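PDB 1WWP: hypothetical protein TTHA0636 from Thermus thermophilus HB8, which is of unknown function but belongs to the nucleotidyltransferase substrate-binding protein family, so it may help a partner nucleotidyltransferase hold its substrate. Local coordinates for residues D17-P20 against V21-D24; A26-R29 against F30-T33; F37-A40 against L41-Y44; D82-S85 against L86-H89. All coordinates share one frame; numbering follows the deposited sequence.

From the N terminus onward the four contacts follow one another in series; all are local turns of chain, so none closes a long loop and none nests in or crosses another. Interaction 1 ends the loop after helix 2-13 and starts helix 20-49. Interactions 2 and 3 lie further along that same helix, and the centres of interactions 1 and 3 stand about 29 Å apart, on opposite sides of the chain's centre. Interaction 4 is at the end of helix 71-86, yet it touches interaction 2, where Thr-87 meets Glu-31, Ile-27 and Phe-30, tying that helix end to helix 20-49. Interactions 1, 2 and 4 also meet the second subunit; interaction 3 does not.

Interaction 1: residues D17-P20 against V21-D24; sequences DPSP and VERD
Glu-22 OE1 receives the backbone N-H of Ser-19 on its anti lone pair, in a short bond of 2.5 Å from Ser-19 N to Glu-22 OE1 that is close to straight at 164°. The glutamate can turn back on the residue three places before it because its CG stands beside its own backbone N (chi1 -54°) and the rest of the chain runs out extended. In the return direction Glu-22 N gives its hydrogen to Ser-19 OG over 3.2 Å, although the exact place of that hydroxyl is less certain. Together the two bonds make a capping box, with Ser-19 as N-cap of helix 20-49: serine offers a short side-chain acceptor, and glutamate is long enough to reach back to the Ser-19 amide. Pro-20 suits the first turn, where a residue without an N-H costs no helix bond, and its carbonyl O accepts from Asp-24 N at 3.0 Å. Arg-23 N likewise bonds Ser-19 O at 3.0 Å. The Arg-23 side chain crosses Pro-18 at about a right angle; its NH2 brings a weak bond, 3.4 Å, to Pro-18 O at the guanidinium edge, while Pro-20 CA lies over one guanidinium face. Pro-18 and Arg-23 both rest on Phe-100 of helix 93-116. Asp-24, whose negative charge probably also suits this helix start, sends OD1 into a salt bridge with Arg-29 of the second subunit.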
# COMPACT_ATOMS: atom_id res chain seq x y z
N ASP A 17 8.89 -18.05 9.46
CA ASP A 17 9.73 -17.88 8.27
C ASP A 17 8.85 -17.81 7.01
O ASP A 17 8.69 -18.79 6.30
CB ASP A 17 10.71 -19.05 8.14
CG ASP A 17 11.60 -18.94 6.92
OD1 ASP A 17 12.42 -19.86 6.70
OD2 ASP A 17 11.50 -17.93 6.19
N PRO A 18 8.29 -16.62 6.73
CA PRO A 18 7.43 -16.46 5.55
C PRO A 18 8.18 -16.46 4.24
O PRO A 18 9.36 -16.11 4.17
CB PRO A 18 6.77 -15.11 5.81
CG PRO A 18 7.92 -14.33 6.37
CD PRO A 18 8.54 -15.32 7.37
N SER A 19 7.49 -16.88 3.20
CA SER A 19 8.04 -16.87 1.85
C SER A 19 7.90 -15.41 1.39
O SER A 19 7.24 -14.62 2.06
CB SER A 19 7.19 -17.76 0.95
OG SER A 19 5.83 -17.36 1.04
N PRO A 20 8.52 -15.05 0.27
CA PRO A 20 8.38 -13.66 -0.19
C PRO A 20 6.90 -13.32 -0.49
O PRO A 20 6.47 -12.18 -0.31
CB PRO A 20 9.26 -13.62 -1.44
CG PRO A 20 10.35 -14.60 -1.08
CD PRO A 20 9.57 -15.74 -0.49
N VAL A 21 6.14 -14.31 -0.94
CA VAL A 21 4.72 -14.08 -1.24
C VAL A 21 3.94 -13.78 0.04
O VAL A 21 3.22 -12.79 0.13
CB VAL A 21 4.09 -15.30 -1.95
CG1 VAL A 21 2.60 -15.07 -2.16
CG2 VAL A 21 4.77 -15.52 -3.29
N GLU A 22 4.10 -14.63 1.05
CA GLU A 22 3.40 -14.44 2.31
C GLU A 22 3.74 -13.10 2.95
O GLU A 22 2.87 -12.42 3.48
CB GLU A 22 3.75 -15.58 3.28
CG GLU A 22 3.50 -16.93 2.67
CD GLU A 22 4.07 -18.05 3.51
OE1 GLU A 22 5.29 -18.00 3.79
OE2 GLU A 22 3.31 -18.97 3.88
N ARG A 23 5.02 -12.75 2.90
CA ARG A 23 5.51 -11.50 3.46
C ARG A 23 4.86 -10.27 2.76
O ARG A 23 4.38 -9.36 3.41
CB ARG A 23 7.02 -11.47 3.30
CG ARG A 23 7.71 -10.30 3.97
CD ARG A 23 9.18 -10.33 3.60
NE ARG A 23 9.71 -11.68 3.74
CZ ARG A 23 10.72 -12.17 3.03
NH1 ARG A 23 11.31 -11.42 2.12
NH2 ARG A 23 11.12 -13.42 3.22
N ASP A 24 4.87 -10.26 1.43
CA ASP A 24 4.26 -9.15 0.69
C ASP A 24 2.78 -9.06 1.04
O ASP A 24 2.23 -7.97 1.22
CB ASP A 24 4.49 -9.36 -0.82
CG ASP A 24 5.94 -9.14 -1.21
OD1 ASP A 24 6.31 -9.39 -2.38
OD2 ASP A 24 6.73 -8.70 -0.32

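Interaction 2: residues A26-R29 against F30-T33; sequences AIQR and FEYT
Tyr-32 has its CG between its own backbone N and carbonyl carbon (chi1 66°), which swings the ring back over Arg-29, while Arg-29 keeps CG beside its backbone N (chi1 -64°) and runs out extended, so that the two side chains lie alongside each other and point the same way. Arg-29 CA sits over one face of the phenol, 3.8 Å from the Tyr-32 ring centroid, a CH-pi contact. Further out, Arg-29 CG comes 3.4 Å from Tyr-32 OH, with guanidinium and ring turned 45° apart. Tyr-32 OH bonds Thr-8 OG1 and Arg-29 NH1 bonds Thr-8 O of helix 2-13, while Arg-29 NE pairs with Asp-24 of the second subunit. Replacing Tyr-32 with an alanine would probably strip the cover from the Arg-29 backbone and leave Thr-8 OG1 without its phenol partner. This is i to i+3 and i to i+4 packing within the long helix 20-49, in a buried part of the fold. Thr-33 doubles the load on one carbonyl: its OG1, at 2.7 Å, and its N, at 2.9 Å, reach Arg-29 O from opposite faces of the carbonyl plane, so a hydroxyl is satisfied inside the core. Gln-28 crosses Glu-31 at about a right angle, but its amide serves the dimer, OE1 bonding Thr-90 of the second subunit, while Glu-31 OE1 turns to Thr-87 of its own chain.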
# COMPACT_ATOMS: atom_id res chain seq x y z
N ALA A 26 1.39 -10.03 3.84
CA ALA A 26 1.26 -9.56 5.22
C ALA A 26 1.37 -8.04 5.22
O ALA A 26 0.72 -7.36 6.00
CB ALA A 26 2.35 -10.16 6.09
N ILE A 27 2.21 -7.51 4.34
CA ILE A 27 2.39 -6.06 4.27
C ILE A 27 1.13 -5.39 3.74
O ILE A 27 0.69 -4.36 4.24
CB ILE A 27 3.61 -5.74 3.39
CG1 ILE A 27 4.87 -6.20 4.11
CG2 ILE A 27 3.65 -4.25 3.07
CD1 ILE A 27 6.12 -6.14 3.24
N GLN A 28 0.53 -6.00 2.72
CA GLN A 28 -0.70 -5.49 2.14
C GLN A 28 -1.81 -5.48 3.20
O GLN A 28 -2.54 -4.51 3.35
CB GLN A 28 -1.12 -6.36 0.94
CG GLN A 28 -2.54 -6.13 0.44
CD GLN A 28 -2.74 -4.79 -0.27
OE1 GLN A 28 -3.85 -4.48 -0.72
NE2 GLN A 28 -1.68 -3.99 -0.37
N ARG A 29 -1.92 -6.57 3.95
CA ARG A 29 -2.96 -6.66 4.98
C ARG A 29 -2.72 -5.67 6.10
O ARG A 29 -3.65 -5.13 6.67
CB ARG A 29 -3.03 -8.08 5.53
CG ARG A 29 -3.45 -9.08 4.46
CD ARG A 29 -3.51 -10.54 4.96
NE ARG A 29 -4.04 -11.36 3.87
CZ ARG A 29 -4.28 -12.67 3.92
NH1 ARG A 29 -4.05 -13.37 5.02
NH2 ARG A 29 -4.76 -13.27 2.84
N PHE A 30 -1.46 -5.46 6.43
CA PHE A 30 -1.15 -4.48 7.46
C PHE A 30 -1.68 -3.11 6.98
O PHE A 30 -2.27 -2.34 7.75
CB PHE A 30 0.37 -4.41 7.65
CG PHE A 30 0.85 -3.16 8.33
CD1 PHE A 30 0.42 -2.84 9.61
CD2 PHE A 30 1.71 -2.28 7.67
CE1 PHE A 30 0.84 -1.65 10.23
CE2 PHE A 30 2.14 -1.09 8.29
CZ PHE A 30 1.71 -0.77 9.56
N GLU A 31 -1.49 -2.83 5.70
CA GLU A 31 -1.95 -1.56 5.14
C GLU A 31 -3.43 -1.33 5.36
O GLU A 31 -3.82 -0.35 6.01
CB GLU A 31 -1.64 -1.50 3.64
CG GLU A 31 -0.16 -1.30 3.31
CD GLU A 31 0.07 -1.09 1.82
OE1 GLU A 31 1.15 -0.57 1.45
OE2 GLU A 31 -0.81 -1.44 1.01
N TYR A 32 -4.27 -2.23 4.86
CA TYR A 32 -5.70 -2.01 5.04
C TYR A 32 -6.19 -2.18 6.46
O TYR A 32 -7.24 -1.65 6.82
CB TYR A 32 -6.52 -2.84 4.04
CG TYR A 32 -6.50 -4.35 4.14
CD1 TYR A 32 -7.07 -5.01 5.23
CD2 TYR A 32 -6.01 -5.13 3.08
CE1 TYR A 32 -7.18 -6.42 5.24
CE2 TYR A 32 -6.11 -6.52 3.08
CZ TYR A 32 -6.70 -7.16 4.16
OH TYR A 32 -6.83 -8.53 4.13
N THR A 33 -5.43 -2.89 7.29
CA THR A 33 -5.82 -3.05 8.68
C THR A 33 -5.52 -1.74 9.41
O THR A 33 -6.28 -1.30 10.28
CB THR A 33 -5.03 -4.18 9.37
OG1 THR A 33 -5.38 -5.44 8.78
CG2 THR A 33 -5.33 -4.20 10.87

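Interaction 3: residues F37-A40 against L41-Y44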
# COMPACT_ATOMS: atom_id res chain seq x y z
N PHE A 37 -7.96 0.69 11.20
CA PHE A 37 -7.70 0.92 12.61
C PHE A 37 -7.73 2.40 13.01
O PHE A 37 -8.43 2.77 13.94
CB PHE A 37 -6.36 0.31 13.00
CG PHE A 37 -5.99 0.55 14.42
CD1 PHE A 37 -6.66 -0.10 15.44
CD2 PHE A 37 -4.99 1.47 14.74
CE1 PHE A 37 -6.34 0.16 16.78
CE2 PHE A 37 -4.67 1.74 16.07
CZ PHE A 37 -5.35 1.08 17.10
N TRP A 38 -7.00 3.27 12.32
CA TRP A 38 -7.00 4.67 12.75
C TRP A 38 -8.35 5.34 12.51
O TRP A 38 -8.74 6.23 13.25
CB TRP A 38 -5.85 5.46 12.11
CG TRP A 38 -6.04 5.92 10.72
CD1 TRP A 38 -5.71 5.27 9.57
CD2 TRP A 38 -6.52 7.21 10.32
NE1 TRP A 38 -5.95 6.07 8.48
CE2 TRP A 38 -6.45 7.27 8.91
CE3 TRP A 38 -7.00 8.32 11.03
CZ2 TRP A 38 -6.83 8.39 8.19
CZ3 TRP A 38 -7.39 9.45 10.31
CH2 TRP A 38 -7.30 9.47 8.90
N LYS A 39 -9.07 4.85 11.52
CA LYS A 39 -10.40 5.37 11.23
C LYS A 39 -11.36 5.03 12.36
O LYS A 39 -12.21 5.85 12.72
CB LYS A 39 -10.92 4.80 9.90
CG LYS A 39 -10.25 5.43 8.68
CD LYS A 39 -10.46 6.92 8.73
CE LYS A 39 -9.93 7.60 7.50
NZ LYS A 39 -10.14 9.07 7.66
N ALA A 40 -11.24 3.84 12.92
CA ALA A 40 -12.13 3.46 14.02
C ALA A 40 -11.80 4.31 15.26
O ALA A 40 -12.70 4.72 16.01
CB ALA A 40 -11.96 1.95 14.35
N LEU A 41 -10.52 4.56 15.49
CA LEU A 41 -10.10 5.40 16.62
C LEU A 41 -10.62 6.84 16.39
O LEU A 41 -11.14 7.47 17.30
CB LEU A 41 -8.58 5.43 16.72
CG LEU A 41 -7.87 4.45 17.66
CD1 LEU A 41 -6.36 4.74 17.65
CD2 LEU A 41 -8.40 4.62 19.06
N GLN A 42 -10.47 7.34 15.17
CA GLN A 42 -10.93 8.69 14.84
C GLN A 42 -12.43 8.85 15.14
O GLN A 42 -12.83 9.80 15.80
CB GLN A 42 -10.64 8.99 13.37
CG GLN A 42 -11.16 10.34 12.90
CD GLN A 42 -11.01 10.53 11.39
OE1 GLN A 42 -11.45 9.69 10.60
NE2 GLN A 42 -10.40 11.63 11.00
N ALA A 43 -13.25 7.91 14.67
CA ALA A 43 -14.70 7.93 14.89
C ALA A 43 -15.03 7.81 16.36
O ALA A 43 -15.95 8.47 16.86
CB ALA A 43 -15.37 6.79 14.12
N TYR A 44 -14.29 6.96 17.06
CA TYR A 44 -14.52 6.77 18.48
C TYR A 44 -14.22 8.07 19.25
O TYR A 44 -14.98 8.48 20.12
CB TYR A 44 -13.62 5.66 19.01
CG TYR A 44 -13.77 5.42 20.49
CD1 TYR A 44 -14.77 4.58 20.98
CD2 TYR A 44 -12.93 6.04 21.41
CE1 TYR A 44 -14.92 4.36 22.34
CE2 TYR A 44 -13.07 5.82 22.77
CZ TYR A 44 -14.07 4.98 23.23
OH TYR A 44 -14.21 4.75 24.58
O HOH W 1 -13.36 7.67 11.17
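Gln-42 OE1 and the Lys-39 carbonyl are bridged by one water, which donates to Lys-39 O at 2.7 Å and to Gln-42 OE1 at 2.8 Å. The same amide oxygen takes a longer bond, 3.3 Å, from Lys-39 NZ, whose chain bends at chi2 to lie alongside the glutamine. At the other end of the amide, Gln-42 NE2 reaches Gly-53 O in the loop before helix 56-66. Glutamine fits here because one group both accepts and donates; an alanine in its place would probably leave Gly-53 O without this donor and Lys-39 NZ without its mate. Beneath lies regular alpha-helical bonding, such as Gln-42 N to Trp-38 O at 2.8 Å, in helix 20-49. Trp-38 points the same way as Gln-42 and brings CZ3 to 3.8 Å from Gln-42 NE2, the ring and amide planes 50° apart. On the more buried side Leu-41 CD1 meets Phe-37 CE2 at 3.8 Å, the two side chains running side by side. Both these apolar groups rest on Val-113 of helix 93-116, and Leu-41, like Trp-38, also touches Val-59 of helix 56-66.

Interaction 4: residues D82-S85 against L86-H89; sequences DDRS and LTVH
Leu-86 N bonds Asp-83 O, three residues back, at 3.0 Å, a tight turn near the end of helix 71-86 in which the donor stands well above the carbonyl plane (72° out of it). Leu-86 CB lies 3.6 Å from Asp-83 O, and the branched apolar side chain goes on to touch Leu-95 of helix 93-116. The turn has a polar companion in Ser-85, whose hydroxyl is short enough to fold back and give a hydrogen bond to Asp-82 O. Thr-87 comes next, with OG1 placed between its own backbone N and carbonyl carbon (chi1 56°), 3.0 Å from Arg-84 NH1 but at too poor an angle for a hydrogen bond. The hydroxyl is instead bonded to Glu-31, and the methyl CG2 lies 3.4 Å from Asp-83 O while packing on Ile-27 and Phe-30 of helix 20-49; threonine serves both needs. Val-88 CG1 comes within 4.1 Å of Ser-85 O, and Val-88 packs on Glu-35 of the second subunit. His-89 closes the turn through its N to Leu-86 O, at 2.9 Å, and the edge of the His-89 ring faces Ser-85 O, with ND1 4.1 Å away. Arg-84 forms its salt bridge with Glu-35 of its own chain through NE, while NH1 has a weak, long approach to Glu-31, so this positive charge probably offsets the acidic groups gathered between the two helices.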
# COMPACT_ATOMS: atom_id res chain seq x y z
N ASP A 82 4.69 5.51 10.64
CA ASP A 82 5.88 5.66 9.80
C ASP A 82 6.14 4.42 8.93
O ASP A 82 6.50 4.54 7.76
CB ASP A 82 7.10 6.00 10.67
CG ASP A 82 7.06 7.44 11.21
OD1 ASP A 82 6.48 8.32 10.53
OD2 ASP A 82 7.62 7.69 12.30
N ASP A 83 5.93 3.22 9.47
CA ASP A 83 6.11 2.01 8.68
C ASP A 83 5.08 1.97 7.54
O ASP A 83 5.34 1.42 6.46
CB ASP A 83 5.94 0.77 9.54
CG ASP A 83 7.19 0.42 10.29
OD1 ASP A 83 7.16 -0.56 11.06
OD2 ASP A 83 8.21 1.13 10.09
N ARG A 84 3.92 2.56 7.79
CA ARG A 84 2.87 2.62 6.80
C ARG A 84 3.36 3.46 5.62
O ARG A 84 3.03 3.20 4.46
CB ARG A 84 1.61 3.22 7.44
CG ARG A 84 0.46 3.44 6.47
CD ARG A 84 -0.03 2.12 5.90
NE ARG A 84 -0.99 2.34 4.83
CZ ARG A 84 -0.66 2.52 3.56
NH1 ARG A 84 0.62 2.51 3.20
NH2 ARG A 84 -1.60 2.71 2.64
N SER A 85 4.17 4.48 5.89
CA SER A 85 4.68 5.31 4.81
C SER A 85 5.80 4.61 4.06
O SER A 85 6.20 5.04 2.99
CB SER A 85 5.16 6.67 5.34
OG SER A 85 6.26 6.51 6.23
N LEU A 86 6.32 3.51 4.60
CA LEU A 86 7.39 2.79 3.92
C LEU A 86 6.95 1.54 3.14
O LEU A 86 7.74 0.99 2.37
CB LEU A 86 8.47 2.39 4.92
CG LEU A 86 9.44 3.46 5.40
CD1 LEU A 86 10.23 2.93 6.57
CD2 LEU A 86 10.35 3.86 4.25
N THR A 87 5.71 1.11 3.31
CA THR A 87 5.24 -0.11 2.64
C THR A 87 5.35 -0.08 1.12
O THR A 87 5.52 -1.14 0.49
CB THR A 87 3.78 -0.43 3.02
OG1 THR A 87 2.95 0.70 2.70
CG2 THR A 87 3.66 -0.75 4.50
N VAL A 88 5.28 1.11 0.54
CA VAL A 88 5.38 1.25 -0.90
C VAL A 88 6.81 1.12 -1.42
O VAL A 88 7.04 1.09 -2.63
CB VAL A 88 4.75 2.59 -1.38
CG1 VAL A 88 5.58 3.79 -0.89
CG2 VAL A 88 4.65 2.58 -2.89
N HIS A 89 7.78 1.01 -0.52
CA HIS A 89 9.18 0.85 -0.93
C HIS A 89 9.69 -0.52 -0.47
O HIS A 89 10.89 -0.75 -0.37
CB HIS A 89 10.06 1.96 -0.32
CG HIS A 89 9.65 3.34 -0.73
ND1 HIS A 89 8.91 4.17 0.08
CD2 HIS A 89 9.84 4.03 -1.89
CE1 HIS A 89 8.66 5.31 -0.55
NE2 HIS A 89 9.21 5.24 -1.75